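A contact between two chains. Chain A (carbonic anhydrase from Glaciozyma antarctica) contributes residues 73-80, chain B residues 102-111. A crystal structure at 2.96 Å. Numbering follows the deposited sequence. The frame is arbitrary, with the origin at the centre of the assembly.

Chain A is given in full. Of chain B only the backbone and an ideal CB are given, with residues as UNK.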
ATOM      1  N   LEU A  73      -9.821  -2.193   2.258  1.00 10.13           N
ATOM      2  CA  LEU A  73     -10.820  -2.458   1.223  1.00 10.37           C
ATOM      3  C   LEU A  73     -12.226  -2.166   1.729  1.00 10.81           C
ATOM      4  O   LEU A  73     -13.061  -1.558   1.050  1.00 11.22           O
ATOM      5  CB  LEU A  73     -10.734  -3.919   0.767  1.00 10.17           C
ATOM      6  CG  LEU A  73      -9.625  -4.231  -0.218  1.00 10.18           C
ATOM      7  CD1 LEU A  73      -9.578  -5.727  -0.443  1.00 10.27           C
ATOM      8  CD2 LEU A  73      -9.855  -3.507  -1.531  1.00 10.20           C
ATOM      9  N   VAL A  74     -12.493  -2.614   2.938  1.00 11.06           N
ATOM     10  CA  VAL A  74     -13.770  -2.366   3.527  1.00 11.23           C
ATOM     11  C   VAL A  74     -14.000  -0.858   3.568  1.00 11.13           C
ATOM     12  O   VAL A  74     -15.050  -0.390   3.194  1.00 11.29           O
ATOM     13  CB  VAL A  74     -13.865  -3.073   4.894  1.00 11.39           C
ATOM     14  CG1 VAL A  74     -15.089  -2.617   5.690  1.00 11.29           C
ATOM     15  CG2 VAL A  74     -13.910  -4.590   4.651  1.00 11.54           C
ATOM     16  N   ILE A  75     -13.005  -0.097   3.968  1.00 11.33           N
ATOM     17  CA  ILE A  75     -13.131   1.355   3.971  1.00 11.52           C
ATOM     18  C   ILE A  75     -13.294   1.918   2.555  1.00 11.78           C
ATOM     19  O   ILE A  75     -14.197   2.712   2.302  1.00 12.04           O
ATOM     20  CB  ILE A  75     -11.943   1.987   4.712  1.00 11.43           C
ATOM     21  CG1 ILE A  75     -12.124   1.715   6.209  1.00 11.38           C
ATOM     22  CG2 ILE A  75     -11.837   3.483   4.423  1.00 11.33           C
ATOM     23  CD1 ILE A  75     -10.841   1.750   7.017  1.00 11.51           C
ATOM     24  N   SER A  76     -12.463   1.482   1.624  1.00 12.10           N
ATOM     25  CA  SER A  76     -12.586   1.942   0.225  1.00 12.59           C
ATOM     26  C   SER A  76     -14.003   1.729  -0.333  1.00 13.00           C
ATOM     27  O   SER A  76     -14.579   2.639  -0.896  1.00 12.82           O
ATOM     28  CB  SER A  76     -11.518   1.272  -0.665  1.00 12.34           C
ATOM     29  OG  SER A  76     -11.718   1.495  -2.039  1.00 11.86           O
ATOM     30  N   GLN A  77     -14.559   0.538  -0.134  1.00 14.01           N
ATOM     31  CA  GLN A  77     -15.917   0.214  -0.600  1.00 14.99           C
ATOM     32  C   GLN A  77     -17.055   0.962   0.102  1.00 15.33           C
ATOM     33  O   GLN A  77     -17.852   1.651  -0.542  1.00 14.47           O
ATOM     34  CB  GLN A  77     -16.192  -1.286  -0.440  1.00 15.31           C
ATOM     35  CG  GLN A  77     -15.376  -2.185  -1.361  1.00 15.93           C
ATOM     36  CD  GLN A  77     -16.046  -3.537  -1.625  1.00 16.65           C
ATOM     37  OE1 GLN A  77     -16.742  -4.100  -0.769  1.00 17.56           O
ATOM     38  NE2 GLN A  77     -15.817  -4.077  -2.806  1.00 17.06           N
ATOM     39  N   GLU A  78     -17.133   0.784   1.416  1.00 16.36           N
ATOM     40  CA  GLU A  78     -18.321   1.164   2.221  1.00 17.63           C
ATOM     41  C   GLU A  78     -18.372   2.676   2.468  1.00 17.24           C
ATOM     42  O   GLU A  78     -19.437   3.267   2.664  1.00 15.90           O
ATOM     43  CB  GLU A  78     -18.313   0.444   3.589  1.00 18.47           C
ATOM     44  CG  GLU A  78     -18.016  -1.054   3.559  1.00 19.25           C
ATOM     45  CD  GLU A  78     -19.184  -1.898   3.073  1.00 20.73           C
ATOM     46  OE1 GLU A  78     -20.329  -1.597   3.406  1.00 22.25           O
ATOM     47  OE2 GLU A  78     -18.971  -2.877   2.346  1.00 22.14           O
ATOM     48  N   LEU A  79     -17.195   3.286   2.470  1.00 17.36           N
ATOM     49  CA  LEU A  79     -17.077   4.717   2.670  1.00 17.70           C
ATOM     50  C   LEU A  79     -16.865   5.502   1.380  1.00 17.21           C
ATOM     51  O   LEU A  79     -17.364   6.596   1.255  1.00 17.24           O
ATOM     52  CB  LEU A  79     -15.934   5.011   3.624  1.00 18.22           C
ATOM     53  CG  LEU A  79     -16.394   5.428   5.026  1.00 18.75           C
ATOM     54  CD1 LEU A  79     -17.218   4.368   5.748  1.00 19.35           C
ATOM     55  CD2 LEU A  79     -15.153   5.772   5.819  1.00 19.03           C
ATOM     56  N   LEU A  80     -16.133   4.953   0.425  1.00 17.03           N
ATOM     57  CA  LEU A  80     -15.773   5.701  -0.777  1.00 17.15           C
ATOM     58  C   LEU A  80     -16.206   4.931  -2.063  1.00 17.47           C
ATOM     59  O   LEU A  80     -17.066   4.060  -1.980  1.00 16.46           O
ATOM     60  CB  LEU A  80     -14.273   5.965  -0.716  1.00 17.04           C
ATOM     61  CG  LEU A  80     -13.859   6.629   0.616  1.00 16.93           C
ATOM     62  CD1 LEU A  80     -12.378   6.472   0.927  1.00 16.91           C
ATOM     63  CD2 LEU A  80     -14.249   8.096   0.596  1.00 16.79           C
TER
ATOM     64  N   UNK B 102     -19.102   3.569  14.024  1.00 16.19           N
ATOM     65  CA  UNK B 102     -19.996   4.055  12.954  1.00 16.16           C
ATOM     66  C   UNK B 102     -19.890   3.151  11.735  1.00 16.75           C
ATOM     67  O   UNK B 102     -20.911   2.780  11.136  1.00 16.72           O
ATOM     68  CB  UNK B 102     -19.658   5.497  12.571  1.00 16.16           C
ATOM     69  N   UNK B 103     -18.651   2.822  11.364  1.00 16.76           N
ATOM     70  CA  UNK B 103     -18.426   1.967  10.224  1.00 17.54           C
ATOM     71  C   UNK B 103     -18.981   0.580  10.465  1.00 17.00           C
ATOM     72  O   UNK B 103     -19.587  -0.007   9.563  1.00 16.38           O
ATOM     73  CB  UNK B 103     -16.933   1.893   9.899  1.00 17.54           C
ATOM     74  N   UNK B 104     -18.745   0.046  11.668  1.00 16.39           N
ATOM     75  CA  UNK B 104     -19.292  -1.259  12.049  1.00 16.21           C
ATOM     76  C   UNK B 104     -20.791  -1.344  11.793  1.00 16.52           C
ATOM     77  O   UNK B 104     -21.242  -2.230  11.060  1.00 15.87           O
ATOM     78  CB  UNK B 104     -19.004  -1.541  13.525  1.00 16.21           C
ATOM     79  N   UNK B 105     -21.532  -0.389  12.372  1.00 16.97           N
ATOM     80  CA  UNK B 105     -22.986  -0.301  12.233  1.00 17.71           C
ATOM     81  C   UNK B 105     -23.463  -0.145  10.798  1.00 18.96           C
ATOM     82  O   UNK B 105     -24.591  -0.520  10.461  1.00 20.25           O
ATOM     83  CB  UNK B 105     -23.508   0.875  13.061  1.00 17.71           C
ATOM     84  N   UNK B 106     -22.597   0.401   9.946  1.00 19.35           N
ATOM     85  CA  UNK B 106     -22.902   0.606   8.533  1.00 19.13           C
ATOM     86  C   UNK B 106     -22.851  -0.704   7.794  1.00 19.12           C
ATOM     87  O   UNK B 106     -23.820  -1.123   7.184  1.00 19.10           O
ATOM     88  CB  UNK B 106     -21.933   1.607   7.901  1.00 19.13           C
ATOM     89  N   UNK B 107     -21.692  -1.343   7.863  1.00 18.78           N
ATOM     90  CA  UNK B 107     -21.449  -2.577   7.176  1.00 18.51           C
ATOM     91  C   UNK B 107     -22.439  -3.613   7.690  1.00 19.08           C
ATOM     92  O   UNK B 107     -22.851  -4.505   6.936  1.00 18.27           O
ATOM     93  CB  UNK B 107     -20.002  -3.038   7.365  1.00 18.51           C
ATOM     94  N   UNK B 108     -22.814  -3.485   8.969  1.00 19.82           N
ATOM     95  CA  UNK B 108     -23.856  -4.338   9.583  1.00 20.71           C
ATOM     96  C   UNK B 108     -25.197  -4.258   8.855  1.00 21.50           C
ATOM     97  O   UNK B 108     -25.923  -5.249   8.752  1.00 21.53           O
ATOM     98  CB  UNK B 108     -24.057  -3.942  11.047  1.00 20.71           C
ATOM     99  N   UNK B 109     -25.502  -3.069   8.353  1.00 22.26           N
ATOM    100  CA  UNK B 109     -26.740  -2.824   7.644  1.00 23.33           C
ATOM    101  C   UNK B 109     -26.780  -3.432   6.246  1.00 23.52           C
ATOM    102  O   UNK B 109     -27.857  -3.463   5.643  1.00 24.53           O
ATOM    103  CB  UNK B 109     -26.978  -1.316   7.550  1.00 23.33           C
ATOM    104  N   UNK B 110     -25.633  -3.944   5.769  1.00 23.86           N
ATOM    105  CA  UNK B 110     -25.445  -4.453   4.380  1.00 23.45           C
ATOM    106  C   UNK B 110     -24.982  -5.906   4.287  1.00 22.82           C
ATOM    107  O   UNK B 110     -24.531  -6.340   3.235  1.00 22.63           O
ATOM    108  CB  UNK B 110     -24.423  -3.578   3.651  1.00 23.45           C
ATOM    109  N   UNK B 111     -25.051  -6.641   5.386  1.00 22.75           N
ATOM    110  CA  UNK B 111     -24.551  -8.000   5.435  1.00 22.25           C
ATOM    111  C   UNK B 111     -25.379  -8.739   6.462  1.00 23.41           C
ATOM    112  O   UNK B 111     -25.881  -8.114   7.394  1.00 22.79           O
ATOM    113  CB  UNK B 111     -23.059  -8.048   5.771  1.00 22.25           C
TER

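Chain A presents one side of a helix: V74(A), I75(A) and L79(A) offer aliphatic surface, and E78(A) adds a carboxylate and a backbone carbonyl. The chain B helix crosses it at 67°, with axes 10.9 Å apart at closest approach, a spacing that side chains must fill.

Position 102 has nothing of chain A within 5.5 Å of its ideal CB, so the contact leaves its choice open and a polar, helix-compatible residue would serve. It is glutamine, Q102(B).

Position 103 is far more constrained. Its CA-to-CB bond points toward chain A, and the ideal CB lies 4.8 Å from L79(A) CD1, with V74(A) and I75(A) further along the same surface. No charge or polar side-chain group lies close by, so leucine, isoleucine or methionine would all suit; a long, branched end could touch several of these neighbours at once. The residue is leucine, with chi1 in t. L103(B) CD1 packs 3.7 Å from L79(A) CD1 and 4.0 Å from I75(A) CG1, while L103(B) CD2 reaches to 4.2 Å from V74(A) CG1. The end of the leucine thus touches all three aliphatic neighbours.

Positions 104 and 105 are out of reach. The first could hold almost any helix-compatible residue and is histidine, H104(B), its NE2 hydrogen-bonded elsewhere in the structure. At 105 the helical phi/psi of -60/-25 demands no glycine, and there is room for a CB; G105(B) is therefore not explained by this contact.

Position 106 points toward chain A again, but its ideal CB has no neighbour within 5.5 Å. Only a side chain with some length can make contact, and leucine, methionine or a longer polar chain would be plausible. Leucine is found: L106(B) CD2 lies 4.0 Å from L79(A) CD1 and 3.9 Å from the backbone atom E78(A) O.

Position 107 marks the closest backbone approach, 7.0 Å from its CA to the CA of E78(A). The CA-to-CB bond at 107 points sideways, and the ideal CB of 107 lies 4.2 Å from E78(A) OE1 and 5.2 Å from V74(A) CG1, so a compact residue such as valine, alanine or threonine fits naturally. Valine is used: V107(B) CG2 sits 3.5 Å from E78(A) CG, against the aliphatic part of the glutamate, and 4.2 Å from V74(A) CG1.

Positions 108 and 109 lie out of reach in a type I turn running from 108 to 111, and polar residues suit them. Both are lysine, K108(B) and K109(B).

Position 110 points back toward chain A, its ideal CB 4.6 Å from E78(A) OE1. An acceptor-rich site invites a donor: lysine, arginine, or a shorter polar residue. Arginine extends to it, with chi2 and chi3 in t. R110(B) NH1 forms a salt bridge with E78(A) OE1 at 2.7 Å and a hydrogen bond to E78(A) O at 3.3 Å, so one nitrogen engages a carboxylate oxygen and the backbone carbonyl of the same glutamate.

Position 111, with extended backbone angles, is out of reach and would tolerate many residues; it is valine, V111(B).

Chain B, residues 102-111: QLHGLVKKRV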
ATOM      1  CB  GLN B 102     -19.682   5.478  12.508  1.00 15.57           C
ATOM      2  CG  GLN B 102     -19.591   6.503  13.607  1.00 15.89           C
ATOM      3  CD  GLN B 102     -19.231   7.874  13.066  1.00 16.00           C
ATOM      4  OE1 GLN B 102     -18.225   8.051  12.374  1.00 15.74           O
ATOM      5  NE2 GLN B 102     -20.058   8.849  13.370  1.00 16.00           N
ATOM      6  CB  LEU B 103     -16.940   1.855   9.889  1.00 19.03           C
ATOM      7  CG  LEU B 103     -16.682   0.847   8.730  1.00 20.02           C
ATOM      8  CD1 LEU B 103     -15.813   1.477   7.660  1.00 21.00           C
ATOM      9  CD2 LEU B 103     -16.071  -0.484   9.175  1.00 19.97           C
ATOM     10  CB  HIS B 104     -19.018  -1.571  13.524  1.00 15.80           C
ATOM     11  CG  HIS B 104     -17.590  -1.875  13.811  1.00 15.36           C
ATOM     12  ND1 HIS B 104     -17.101  -1.976  15.086  1.00 15.46           N
ATOM     13  CD2 HIS B 104     -16.534  -2.057  12.985  1.00 15.22           C
ATOM     14  CE1 HIS B 104     -15.802  -2.230  15.035  1.00 15.39           C
ATOM     15  NE2 HIS B 104     -15.435  -2.288  13.770  1.00 14.88           N
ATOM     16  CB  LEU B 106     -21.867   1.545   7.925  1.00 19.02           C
ATOM     17  CG  LEU B 106     -22.191   2.189   6.597  1.00 18.77           C
ATOM     18  CD1 LEU B 106     -23.404   3.080   6.749  1.00 18.87           C
ATOM     19  CD2 LEU B 106     -21.000   3.033   6.201  1.00 19.36           C
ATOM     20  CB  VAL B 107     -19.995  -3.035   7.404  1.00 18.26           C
ATOM     21  CG1 VAL B 107     -19.746  -4.431   6.833  1.00 18.26           C
ATOM     22  CG2 VAL B 107     -19.061  -2.035   6.773  1.00 18.07           C
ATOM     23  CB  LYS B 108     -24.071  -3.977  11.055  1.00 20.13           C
ATOM     24  CG  LYS B 108     -23.158  -4.725  11.994  1.00 20.21           C
ATOM     25  CD  LYS B 108     -23.508  -4.416  13.419  1.00 20.79           C
ATOM     26  CE  LYS B 108     -22.356  -4.706  14.347  1.00 21.94           C
ATOM     27  NZ  LYS B 108     -22.920  -5.152  15.655  1.00 23.72           N
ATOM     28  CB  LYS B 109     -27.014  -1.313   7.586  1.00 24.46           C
ATOM     29  CG  LYS B 109     -27.205  -0.694   8.962  1.00 24.60           C
ATOM     30  CD  LYS B 109     -28.612  -0.919   9.507  1.00 25.99           C
ATOM     31  CE  LYS B 109     -29.629   0.048   8.961  1.00 27.86           C
ATOM     32  NZ  LYS B 109     -29.423   1.419   9.541  1.00 30.05           N
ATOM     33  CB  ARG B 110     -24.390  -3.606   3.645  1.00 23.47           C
ATOM     34  CG  ARG B 110     -24.550  -2.114   3.849  1.00 23.58           C
ATOM     35  CD  ARG B 110     -23.479  -1.336   3.120  1.00 23.71           C
ATOM     36  NE  ARG B 110     -23.753   0.104   3.147  1.00 24.61           N
ATOM     37  CZ  ARG B 110     -22.829   1.062   3.014  1.00 26.21           C
ATOM     38  NH1 ARG B 110     -21.534   0.758   2.846  1.00 26.74           N
ATOM     39  NH2 ARG B 110     -23.186   2.348   3.071  1.00 26.14           N
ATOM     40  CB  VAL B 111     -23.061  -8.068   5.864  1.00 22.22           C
ATOM     41  CG1 VAL B 111     -22.147  -7.351   4.882  1.00 22.71           C
ATOM     42  CG2 VAL B 111     -22.843  -7.510   7.260  1.00 22.11           C
TER
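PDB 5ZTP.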